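Local coordinates for conserved exported protein (Bacteroides fragilis, PDB 3CLW), which is of unknown function but, as a probable member of glycoside hydrolase family 30, may hydrolyse O-glycosidic bonds, at residues E240-I244 with A245-D249; R292-I295 with H296-S300. All coordinates share one frame; numbering follows the deposited sequence.

Interaction 1: residues E240-I244 with A245-D249; sequences EIDSI and AKTPD
From Ile244 to Thr247 the chain makes a type I beta turn, closed by Thr247 N on Ile244 O at 3.1 Å, and the arms running back from it bring the CA atoms of Glu240 and Asp249 to 5.3 Å. Two aspartates join these arms. With CG of Asp249 between its own N and carbonyl carbon (chi1 68°), the carboxylate is swung to the opposing backbone, where OD1 receives the N-H of Ile241 at 2.8 Å in a nearly straight bond (178°) on its anti side, 31° out of the carboxylate plane. Asp242 N adds a weak bond to the same OD1. Separately, Asp249 CB rests against Ile241 CG1 at 3.7 Å. Asp242 and Thr247 approach from opposite directions: the Thr247 hydroxyl OG1 donates to the syn lone pair of Asp242 OD2, 2.8 Å away. The other oxygen of Asp242, OD1, takes a weak bond from Ile244 N and lies 3.5 Å from Asp249 OD1, a like-charge approach probably unfavourable in itself but partly offset by these donors. Thr247 and Asp249 also touch Tyr237. The whole is a type I beta turn with side-chain-to-main-chain bonds across its arms, in the loop between strand 226-232 and helix 251-256 of the TIM-barrel fold.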
loop_
_atom_site.group_PDB
_atom_site.type_symbol
_atom_site.label_atom_id
_atom_site.label_comp_id
_atom_site.label_asym_id
_atom_site.label_seq_id
_atom_site.Cartn_x
_atom_site.Cartn_y
_atom_site.Cartn_z
ATOM N N GLU A 240 -1.674 22.393 -4.852
ATOM C CA GLU A 240 -2.772 23.074 -5.553
ATOM C C GLU A 240 -2.544 22.946 -7.045
ATOM O O GLU A 240 -1.427 23.190 -7.506
ATOM C CB GLU A 240 -2.831 24.554 -5.137
ATOM C CG GLU A 240 -4.105 25.292 -5.563
ATOM C CD GLU A 240 -4.170 26.732 -5.014
ATOM O OE1 GLU A 240 -3.108 27.362 -4.787
ATOM O OE2 GLU A 240 -5.289 27.235 -4.799
ATOM N N ILE A 241 -3.583 22.545 -7.783
ATOM C CA ILE A 241 -3.468 22.255 -9.231
ATOM C C ILE A 241 -4.504 22.913 -10.170
ATOM O O ILE A 241 -4.323 22.900 -11.386
ATOM C CB ILE A 241 -3.486 20.718 -9.546
ATOM C CG1 ILE A 241 -4.744 20.048 -8.983
ATOM C CG2 ILE A 241 -2.188 20.044 -9.068
ATOM C CD1 ILE A 241 -5.408 19.076 -9.940
ATOM N N ASP A 242 -5.596 23.438 -9.631
ATOM C CA ASP A 242 -6.577 24.139 -10.471
ATOM C C ASP A 242 -7.225 25.339 -9.749
ATOM O O ASP A 242 -6.812 25.686 -8.653
ATOM C CB ASP A 242 -7.653 23.162 -10.986
ATOM C CG ASP A 242 -8.517 22.573 -9.866
ATOM O OD1 ASP A 242 -8.544 23.138 -8.741
ATOM O OD2 ASP A 242 -9.173 21.535 -10.120
ATOM N N SER A 243 -8.274 25.898 -10.357
ATOM C CA SER A 243 -9.068 27.013 -9.814
ATOM C C SER A 243 -10.497 26.589 -9.480
ATOM O O SER A 243 -11.396 27.435 -9.310
ATOM C CB SER A 243 -9.102 28.146 -10.833
ATOM O OG SER A 243 -7.789 28.627 -11.038
ATOM N N ILE A 244 -10.698 25.276 -9.379
ATOM C CA ILE A 244 -11.998 24.715 -9.059
ATOM C C ILE A 244 -12.147 24.513 -7.537
ATOM O O ILE A 244 -11.445 23.710 -6.920
ATOM C CB ILE A 244 -12.263 23.435 -9.886
ATOM C CG1 ILE A 244 -12.120 23.756 -11.377
ATOM C CG2 ILE A 244 -13.642 22.842 -9.577
ATOM C CD1 ILE A 244 -12.134 22.543 -12.291
ATOM N N ALA A 245 -13.070 25.276 -6.953
ATOM C CA ALA A 245 -13.298 25.299 -5.513
ATOM C C ALA A 245 -13.460 23.906 -4.912
ATOM O O ALA A 245 -12.861 23.599 -3.877
ATOM C CB ALA A 245 -14.526 26.184 -5.178
ATOM N N LYS A 246 -14.251 23.068 -5.580
ATOM C CA LYS A 246 -14.620 21.756 -5.052
ATOM C C LYS A 246 -13.461 20.735 -5.002
ATOM O O LYS A 246 -13.490 19.821 -4.191
ATOM C CB LYS A 246 -15.848 21.175 -5.784
ATOM C CG LYS A 246 -15.652 20.784 -7.218
ATOM C CD LYS A 246 -16.935 20.159 -7.760
ATOM C CE LYS A 246 -16.723 19.548 -9.154
ATOM N NZ LYS A 246 -18.013 19.172 -9.879
ATOM N N THR A 247 -12.448 20.923 -5.853
ATOM C CA THR A 247 -11.337 19.981 -5.987
ATOM C C THR A 247 -10.577 19.738 -4.678
ATOM O O THR A 247 -10.035 20.683 -4.097
ATOM C CB THR A 247 -10.370 20.420 -7.106
ATOM O OG1 THR A 247 -11.103 20.521 -8.322
ATOM C CG2 THR A 247 -9.284 19.396 -7.321
ATOM N N PRO A 248 -10.522 18.452 -4.220
ATOM C CA PRO A 248 -9.682 18.106 -3.068
ATOM C C PRO A 248 -8.208 18.056 -3.446
ATOM O O PRO A 248 -7.539 17.028 -3.254
ATOM C CB PRO A 248 -10.215 16.724 -2.654
ATOM C CG PRO A 248 -10.647 16.120 -3.963
ATOM C CD PRO A 248 -11.240 17.268 -4.745
ATOM N N ASP A 249 -7.704 19.158 -3.995
ATOM C CA ASP A 249 -6.275 19.340 -4.167
ATOM C C ASP A 249 -5.748 20.130 -2.981
ATOM O O ASP A 249 -6.466 20.339 -1.984
ATOM C CB ASP A 249 -5.945 20.030 -5.502
ATOM C CG ASP A 249 -6.417 21.493 -5.554
ATOM O OD1 ASP A 249 -6.037 22.189 -6.525
ATOM O OD2 ASP A 249 -7.167 21.936 -4.643
#

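Interaction 2: residues R292-I295 with H296-S300; sequences RNRI and HKELS
Glu298 OE1 lies at the edge of the Arg294 guanidinium, in its plane, while the imidazole of His296 carries Ser300 OG over one face, 4.1 Å above the plane and offset toward the rim. The Arg294 pairing is a long salt bridge, NE to Glu298 OE1 3.9 Å, with guanidinium and carboxylate planes 74° apart. Arg294 reaches it extended from CG to NE, whereas a bend at chi2 of Glu298 (-60°) carries OE1 toward Arg294 NE. Glu298 CG lies 3.2 Å from Arg294 O. Lys297 NZ, on a chain bent at chi2 and chi3, is a second cationic partner, in a salt bridge with a weak hydrogen bond to Glu298 OE1 at 3.4 Å; in this three-residue network the shared carboxylate probably offsets the proximity of the two cations. Phe239 makes a cation-pi contact with Arg294, and His253 holds Glu298 OE2. All this rides on helix 285-300, the helix of a beta-alpha-beta unit of the TIM barrel between strands 270-276 and 307-310. Successive i to i+4 bonds run along it, Glu298 N to Arg294 O measuring 2.9 Å and Leu299 N to Ile295 O 2.8 Å. Toward the barrel, Ile295 and Leu299 pack on Phe308. His296 O accepts both Ser300 N and Ser300 OG, the hydroxyl at 2.6 Å, from opposite faces of its carbonyl plane.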
loop_
_atom_site.group_PDB
_atom_site.type_symbol
_atom_site.label_atom_id
_atom_site.label_comp_id
_atom_site.label_asym_id
_atom_site.label_seq_id
_atom_site.Cartn_x
_atom_site.Cartn_y
_atom_site.Cartn_z
ATOM N N ARG A 292 8.060 13.424 -5.705
ATOM C CA ARG A 292 8.317 12.827 -4.398
ATOM C C ARG A 292 9.214 13.692 -3.507
ATOM O O ARG A 292 9.040 13.735 -2.274
ATOM C CB ARG A 292 8.878 11.405 -4.563
ATOM C CG ARG A 292 7.790 10.348 -4.776
ATOM C CD ARG A 292 8.248 9.159 -5.610
ATOM N NE ARG A 292 7.074 8.367 -5.966
ATOM C CZ ARG A 292 6.341 8.541 -7.063
ATOM N NH1 ARG A 292 6.697 9.442 -7.973
ATOM N NH2 ARG A 292 5.256 7.797 -7.267
ATOM N N ASN A 293 10.197 14.350 -4.116
ATOM C CA ASN A 293 10.984 15.380 -3.409
ATOM C C ASN A 293 10.102 16.523 -2.940
ATOM O O ASN A 293 10.247 17.008 -1.836
ATOM C CB ASN A 293 12.104 15.928 -4.293
ATOM C CG ASN A 293 13.374 15.090 -4.211
ATOM O OD1 ASN A 293 13.680 14.512 -3.164
ATOM N ND2 ASN A 293 14.131 15.044 -5.311
ATOM N N ARG A 294 9.155 16.921 -3.774
ATOM C CA ARG A 294 8.243 17.986 -3.399
ATOM C C ARG A 294 7.408 17.639 -2.161
ATOM O O ARG A 294 7.195 18.495 -1.285
ATOM C CB ARG A 294 7.338 18.357 -4.566
ATOM C CG ARG A 294 6.806 19.775 -4.410
ATOM C CD ARG A 294 5.871 20.126 -5.506
ATOM N NE ARG A 294 5.129 21.335 -5.180
ATOM C CZ ARG A 294 4.163 21.846 -5.924
ATOM N NH1 ARG A 294 3.820 21.267 -7.060
ATOM N NH2 ARG A 294 3.552 22.960 -5.530
ATOM N N ILE A 295 6.970 16.375 -2.081
ATOM C CA ILE A 295 6.175 15.901 -0.957
ATOM C C ILE A 295 6.929 16.140 0.336
ATOM O O ILE A 295 6.404 16.766 1.259
ATOM C CB ILE A 295 5.804 14.381 -1.073
ATOM C CG1 ILE A 295 4.901 14.125 -2.304
ATOM C CG2 ILE A 295 5.168 13.895 0.222
ATOM C CD1 ILE A 295 4.534 12.650 -2.503
ATOM N N HIS A 296 8.154 15.626 0.395
ATOM C CA HIS A 296 8.977 15.770 1.576
ATOM C C HIS A 296 9.316 17.242 1.918
ATOM O O HIS A 296 9.285 17.631 3.082
ATOM C CB HIS A 296 10.254 14.961 1.433
ATOM C CG HIS A 296 11.101 14.976 2.657
ATOM N ND1 HIS A 296 10.608 14.638 3.898
ATOM C CD2 HIS A 296 12.396 15.328 2.844
ATOM C CE1 HIS A 296 11.571 14.756 4.797
ATOM N NE2 HIS A 296 12.663 15.186 4.185
ATOM N N LYS A 297 9.617 18.042 0.898
ATOM C CA LYS A 297 9.907 19.466 1.081
ATOM C C LYS A 297 8.705 20.163 1.742
ATOM O O LYS A 297 8.853 20.739 2.814
ATOM C CB LYS A 297 10.280 20.136 -0.247
ATOM C CG LYS A 297 10.846 21.593 -0.118
ATOM C CD LYS A 297 10.239 22.554 -1.174
ATOM C CE LYS A 297 10.215 21.959 -2.605
ATOM N NZ LYS A 297 9.340 22.681 -3.654
ATOM N N GLU A 298 7.526 20.064 1.131
ATOM C CA GLU A 298 6.323 20.738 1.652
ATOM C C GLU A 298 5.837 20.142 2.948
ATOM O O GLU A 298 5.467 20.864 3.859
ATOM C CB GLU A 298 5.149 20.706 0.671
ATOM C CG GLU A 298 5.436 21.164 -0.740
ATOM C CD GLU A 298 5.907 22.571 -0.830
ATOM O OE1 GLU A 298 6.458 22.933 -1.907
ATOM O OE2 GLU A 298 5.737 23.311 0.168
ATOM N N LEU A 299 5.803 18.810 3.022
ATOM C CA LEU A 299 5.283 18.157 4.235
ATOM C C LEU A 299 6.182 18.364 5.435
ATOM O O LEU A 299 5.686 18.573 6.530
ATOM C CB LEU A 299 4.986 16.661 4.018
ATOM C CG LEU A 299 4.069 15.940 5.005
ATOM C CD1 LEU A 299 2.752 16.674 5.290
ATOM C CD2 LEU A 299 3.809 14.506 4.508
ATOM N N SER A 300 7.493 18.295 5.262
ATOM C CA SER A 300 8.366 18.407 6.440
ATOM C C SER A 300 8.450 19.847 7.019
ATOM O O SER A 300 8.810 20.042 8.177
ATOM C CB SER A 300 9.753 17.842 6.148
ATOM O OG SER A 300 10.432 18.667 5.216
#

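Overall arrangement
Leaving strand 226-232, the chain first enters the loop of interaction 1, where 240-244 folds back through a turn onto 245-249 just ahead of helix 251-256. It then passes through strand 270-276 and reaches interaction 2 on helix 285-300, before strand 307-310. The contacts follow in series, neither nesting nor crossing: interaction 1 closes a tight loop, while interaction 2 joins one turn to the next of a single helix. Both lie on the same side of the chain's centre. The centres of interactions 1 and 2 are 19 Å apart and the nearest atoms of the two interactions about 5 Å apart, so they do not meet directly. Residues flanking the 240-249 loop pack against helix 285-300.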